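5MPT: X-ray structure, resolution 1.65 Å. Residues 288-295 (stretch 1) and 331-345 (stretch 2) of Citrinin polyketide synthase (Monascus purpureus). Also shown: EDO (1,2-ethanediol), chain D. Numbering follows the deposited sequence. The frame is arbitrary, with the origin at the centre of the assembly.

Stretch 1 288-295: VHATRNLE
Stretch 2, residues 331-345: EGWWLFEDGRRHALQ

Stretch 1 opens with a 3-10 segment, Val-288 to Ala-290, closed by the hydrogen bond from Thr-291 N to Val-288 O (3.2 Å). Thr-291 is then extended (phi/psi -90/170), Arg-292 turns back (-70/-39), and Asn-293 (-146/114; chi1 179°, t) occupies the N-cap position before a helix that begins at Leu-294. Its short polar side chain suits that role, capping a backbone N just past the stretch. Stretch 2 also starts in 3-10 form at Glu-331, with Trp-334 N hydrogen-bonded to Glu-331 O at 3.2 Å, and continues as irregular loop through Phe-336 (-52/136), Glu-337 (-146/35) and Asp-338 (-120/22). The chains run in the same general direction: CA atoms pair as His-289 with Ala-343 (5.4 Å), Ala-290 with Trp-333 (6.0 Å), Arg-292 with Phe-336 (4.1 Å) and Asn-293 with Asp-338 (5.0 Å), the first pair reflecting the return of stretch 2 after Gly-339. That turn has positive phi (102/-16), where a CB would jam against the preceding carbonyl oxygen, so glycine suits it.

At the closest pairing, Glu-337 N donates to Arg-292 O (2.9 Å, 169°), the direct backbone-to-backbone hydrogen bond of the contact.

Arg-340 is the central side chain. Its chi angles (m, t, m, then 165°) carry a buried guanidinium to the carbonyls of stretch 1: NH1 donates to His-289 O (2.9 Å), NH2 to Thr-291 O (2.7 Å) and, weakly, to Arg-292 O (3.3 Å). NH1 also reaches Ala-343 O (2.9 Å), and NE forms a salt bridge with Asp-338 OD1 (2.9 Å). Arginine suits this place because its planar group offers several donors along its edge, while one face packs against Leu-294 CG, 3.6 Å from Arg-340 CZ. Leu-294 is m, t.

Asp-338 (chi1 61°, chi2 -7°) uses its second oxygen, OD2, to accept from Leu-294 N (2.9 Å, 169°), satisfying an amide in the first turn of the helix. One carboxylate thus serves both the arginine and the helix start.

His-289, chi1 p and chi2 -118°, is buried and points toward stretch 2. Leu-344 CD2 lies over one face, 3.5 Å from the ring centroid in a CH-pi contact; Trp-333 CZ3 approaches NE2 of His-289 obliquely at 3.7 Å, the ring planes being nearly perpendicular. The small Ala-343 also approaches obliquely, its CB 4.2 Å from His-289 CD2.

At the exposed margin, Arg-292 extends (m, t, t) past Leu-335, and its CD lies 3.5 Å from Glu-337 OE2. Leu-335 CD1 lies 3.6 Å from Ala-290 O. A water accepts from Leu-335 N (3.0 Å) and lies 2.5 Å from Gly-332 O and, more weakly, 3.4 Å from Ala-290 O, touching both stretches. Together the stretches bury 676 Å².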

# COMPACT_ATOMS: atom_id res chain seq x y z
N VAL A 288 -7.29 -1.70 -3.35
CA VAL A 288 -8.46 -1.07 -3.94
C VAL A 288 -8.08 0.26 -4.60
O VAL A 288 -8.64 0.65 -5.62
CB VAL A 288 -9.58 -0.93 -2.88
CG1 VAL A 288 -10.77 -0.15 -3.46
CG2 VAL A 288 -10.06 -2.32 -2.40
N HIS A 289 -7.09 0.97 -4.06
CA HIS A 289 -6.64 2.20 -4.71
C HIS A 289 -6.12 1.95 -6.11
O HIS A 289 -6.10 2.89 -6.92
CB HIS A 289 -5.58 2.92 -3.88
CG HIS A 289 -4.28 2.20 -3.74
ND1 HIS A 289 -3.81 1.79 -2.51
CD2 HIS A 289 -3.30 1.90 -4.63
CE1 HIS A 289 -2.62 1.24 -2.65
NE2 HIS A 289 -2.28 1.30 -3.92
N ALA A 290 -5.68 0.72 -6.42
CA ALA A 290 -5.05 0.45 -7.72
C ALA A 290 -6.07 0.25 -8.82
O ALA A 290 -5.67 0.07 -9.98
CB ALA A 290 -4.16 -0.79 -7.63
N THR A 291 -7.34 0.32 -8.49
CA THR A 291 -8.37 0.09 -9.50
C THR A 291 -8.74 1.40 -10.19
O THR A 291 -8.39 2.50 -9.75
CB THR A 291 -9.60 -0.57 -8.88
OG1 THR A 291 -10.25 0.31 -7.95
CG2 THR A 291 -9.24 -1.86 -8.17
N ARG A 292 -9.52 1.27 -11.27
CA ARG A 292 -9.84 2.42 -12.10
C ARG A 292 -10.77 3.39 -11.41
O ARG A 292 -10.64 4.61 -11.59
CB ARG A 292 -10.48 1.92 -13.40
CG ARG A 292 -9.51 1.15 -14.30
CD ARG A 292 -10.18 0.56 -15.56
NE ARG A 292 -9.15 0.06 -16.48
CZ ARG A 292 -8.49 -1.08 -16.27
NH1 ARG A 292 -8.76 -1.82 -15.21
NH2 ARG A 292 -7.54 -1.48 -17.10
N ASN A 293 -11.74 2.89 -10.66
CA ASN A 293 -12.87 3.71 -10.22
C ASN A 293 -13.28 3.22 -8.84
O ASN A 293 -13.68 2.06 -8.69
CB ASN A 293 -14.04 3.63 -11.22
CG ASN A 293 -15.26 4.45 -10.79
OD1 ASN A 293 -15.79 4.28 -9.68
ND2 ASN A 293 -15.72 5.34 -11.67
N LEU A 294 -13.09 4.07 -7.83
CA LEU A 294 -13.29 3.62 -6.46
C LEU A 294 -14.75 3.34 -6.17
O LEU A 294 -15.07 2.42 -5.40
CB LEU A 294 -12.73 4.66 -5.49
CG LEU A 294 -11.22 4.84 -5.55
CD1 LEU A 294 -10.77 5.78 -4.45
CD2 LEU A 294 -10.44 3.51 -5.44
N GLU A 295 -15.66 4.13 -6.75
CA GLU A 295 -17.09 3.86 -6.59
C GLU A 295 -17.46 2.47 -7.10
O GLU A 295 -18.16 1.70 -6.42
CB GLU A 295 -17.92 4.90 -7.34
CG GLU A 295 -18.00 6.25 -6.66
CD GLU A 295 -19.01 7.17 -7.33
OE1 GLU A 295 -19.92 6.66 -8.02
OE2 GLU A 295 -18.89 8.40 -7.15
N GLU A 331 2.59 0.61 -14.44
CA GLU A 331 1.29 0.95 -15.01
C GLU A 331 0.17 0.84 -13.99
O GLU A 331 -0.80 1.60 -14.06
CB GLU A 331 1.00 0.04 -16.21
CG GLU A 331 1.92 0.18 -17.41
CD GLU A 331 1.29 -0.35 -18.68
OE1 GLU A 331 0.05 -0.47 -18.71
OE2 GLU A 331 2.02 -0.66 -19.64
N GLY A 332 0.29 -0.08 -13.03
CA GLY A 332 -0.73 -0.32 -12.02
C GLY A 332 -0.94 0.82 -11.05
O GLY A 332 -1.93 0.80 -10.31
N TRP A 333 -0.04 1.79 -11.02
CA TRP A 333 -0.11 2.95 -10.14
C TRP A 333 -0.86 4.12 -10.76
O TRP A 333 -1.10 5.12 -10.06
CB TRP A 333 1.31 3.40 -9.80
CG TRP A 333 1.55 4.30 -8.62
CD1 TRP A 333 2.06 5.58 -8.64
CD2 TRP A 333 1.36 3.97 -7.24
NE1 TRP A 333 2.20 6.06 -7.35
CE2 TRP A 333 1.76 5.09 -6.48
CE3 TRP A 333 0.89 2.83 -6.58
CZ2 TRP A 333 1.70 5.11 -5.09
CZ3 TRP A 333 0.83 2.85 -5.22
CH2 TRP A 333 1.23 3.99 -4.48
N TRP A 334 -1.17 4.03 -12.07
CA TRP A 334 -1.76 5.12 -12.83
C TRP A 334 -3.06 4.71 -13.52
O TRP A 334 -3.44 5.28 -14.56
CB TRP A 334 -0.73 5.64 -13.85
CG TRP A 334 0.53 6.10 -13.20
CD1 TRP A 334 1.70 5.41 -13.09
CD2 TRP A 334 0.72 7.32 -12.50
NE1 TRP A 334 2.62 6.15 -12.38
CE2 TRP A 334 2.04 7.33 -12.01
CE3 TRP A 334 -0.11 8.43 -12.24
CZ2 TRP A 334 2.54 8.37 -11.29
CZ3 TRP A 334 0.40 9.47 -11.52
CH2 TRP A 334 1.72 9.44 -11.05
N LEU A 335 -3.76 3.72 -12.99
CA LEU A 335 -4.98 3.26 -13.65
C LEU A 335 -6.20 4.11 -13.34
O LEU A 335 -7.19 4.02 -14.08
CB LEU A 335 -5.28 1.82 -13.28
CG LEU A 335 -4.34 0.73 -13.79
CD1 LEU A 335 -4.85 -0.65 -13.37
CD2 LEU A 335 -4.22 0.81 -15.30
N PHE A 336 -6.17 4.91 -12.28
CA PHE A 336 -7.34 5.70 -11.89
C PHE A 336 -7.87 6.50 -13.07
O PHE A 336 -7.12 7.09 -13.84
CB PHE A 336 -6.98 6.63 -10.72
CG PHE A 336 -5.75 7.50 -10.95
CD1 PHE A 336 -5.88 8.75 -11.52
CD2 PHE A 336 -4.50 7.06 -10.55
CE1 PHE A 336 -4.78 9.55 -11.72
CE2 PHE A 336 -3.40 7.84 -10.71
CZ PHE A 336 -3.54 9.10 -11.31
N GLU A 337 -9.20 6.50 -13.22
CA GLU A 337 -9.86 7.28 -14.25
C GLU A 337 -11.20 7.78 -13.73
O GLU A 337 -12.18 7.87 -14.49
CB GLU A 337 -10.03 6.47 -15.54
CG GLU A 337 -10.54 5.09 -15.29
CD GLU A 337 -10.71 4.26 -16.56
OE1 GLU A 337 -9.84 4.32 -17.45
OE2 GLU A 337 -11.72 3.52 -16.63
N ASP A 338 -11.27 8.09 -12.43
CA ASP A 338 -12.51 8.49 -11.79
C ASP A 338 -12.43 9.88 -11.19
O ASP A 338 -13.21 10.20 -10.28
CB ASP A 338 -12.90 7.48 -10.71
CG ASP A 338 -11.87 7.37 -9.63
OD1 ASP A 338 -10.79 7.98 -9.79
OD2 ASP A 338 -12.14 6.65 -8.64
N GLY A 339 -11.51 10.70 -11.65
CA GLY A 339 -11.34 12.04 -11.14
C GLY A 339 -10.18 12.21 -10.18
O GLY A 339 -9.79 13.35 -9.92
N ARG A 340 -9.64 11.12 -9.64
CA ARG A 340 -8.44 11.22 -8.84
C ARG A 340 -7.28 11.74 -9.68
O ARG A 340 -7.22 11.55 -10.90
CB ARG A 340 -8.05 9.86 -8.26
CG ARG A 340 -8.93 9.38 -7.09
CD ARG A 340 -8.55 7.97 -6.70
NE ARG A 340 -9.00 7.00 -7.69
CZ ARG A 340 -8.57 5.74 -7.75
NH1 ARG A 340 -7.65 5.30 -6.90
NH2 ARG A 340 -9.08 4.93 -8.67
N ARG A 341 -6.35 12.40 -9.00
CA ARG A 341 -5.08 12.81 -9.60
C ARG A 341 -3.93 11.95 -9.12
O ARG A 341 -2.81 12.10 -9.60
CB ARG A 341 -4.79 14.28 -9.28
CG ARG A 341 -5.69 15.27 -10.02
CD ARG A 341 -5.82 16.61 -9.30
NE ARG A 341 -6.74 16.54 -8.16
CZ ARG A 341 -6.48 16.98 -6.93
NH1 ARG A 341 -7.40 16.85 -5.98
NH2 ARG A 341 -5.31 17.54 -6.62
N HIS A 342 -4.20 11.05 -8.17
CA HIS A 342 -3.24 10.11 -7.63
C HIS A 342 -4.05 8.92 -7.17
O HIS A 342 -5.22 9.06 -6.82
CB HIS A 342 -2.46 10.73 -6.47
CG HIS A 342 -1.26 9.94 -6.06
ND1 HIS A 342 -1.34 8.80 -5.29
CD2 HIS A 342 0.06 10.14 -6.30
CE1 HIS A 342 -0.11 8.34 -5.06
NE2 HIS A 342 0.75 9.13 -5.67
N ALA A 343 -3.44 7.73 -7.23
CA ALA A 343 -4.16 6.52 -6.83
C ALA A 343 -4.56 6.57 -5.36
O ALA A 343 -5.67 6.17 -5.00
CB ALA A 343 -3.31 5.29 -7.10
N LEU A 344 -3.67 7.05 -4.51
CA LEU A 344 -3.90 7.08 -3.08
C LEU A 344 -4.80 8.25 -2.71
O LEU A 344 -4.74 9.33 -3.32
CB LEU A 344 -2.56 7.20 -2.35
CG LEU A 344 -1.51 6.13 -2.64
CD1 LEU A 344 -0.26 6.37 -1.80
CD2 LEU A 344 -2.04 4.73 -2.41
N GLN A 345 -5.60 8.06 -1.67
CA GLN A 345 -6.57 9.07 -1.25
C GLN A 345 -6.67 9.10 0.27
O GLN A 345 -6.53 8.07 0.94
CB GLN A 345 -7.96 8.81 -1.86
CG GLN A 345 -7.96 8.99 -3.40
CD GLN A 345 -7.63 10.40 -3.85
OE1 GLN A 345 -6.80 10.61 -4.76
NE2 GLN A 345 -8.29 11.37 -3.27
C1 EDO D . -2.93 11.30 -2.23
O1 EDO D . -4.19 11.91 -2.52
C2 EDO D . -2.95 10.92 -0.76
O2 EDO D . -3.52 12.01 -0.03
O HOH W 1 -3.57 2.71 -10.19
O HOH W 2 -14.55 6.84 -14.37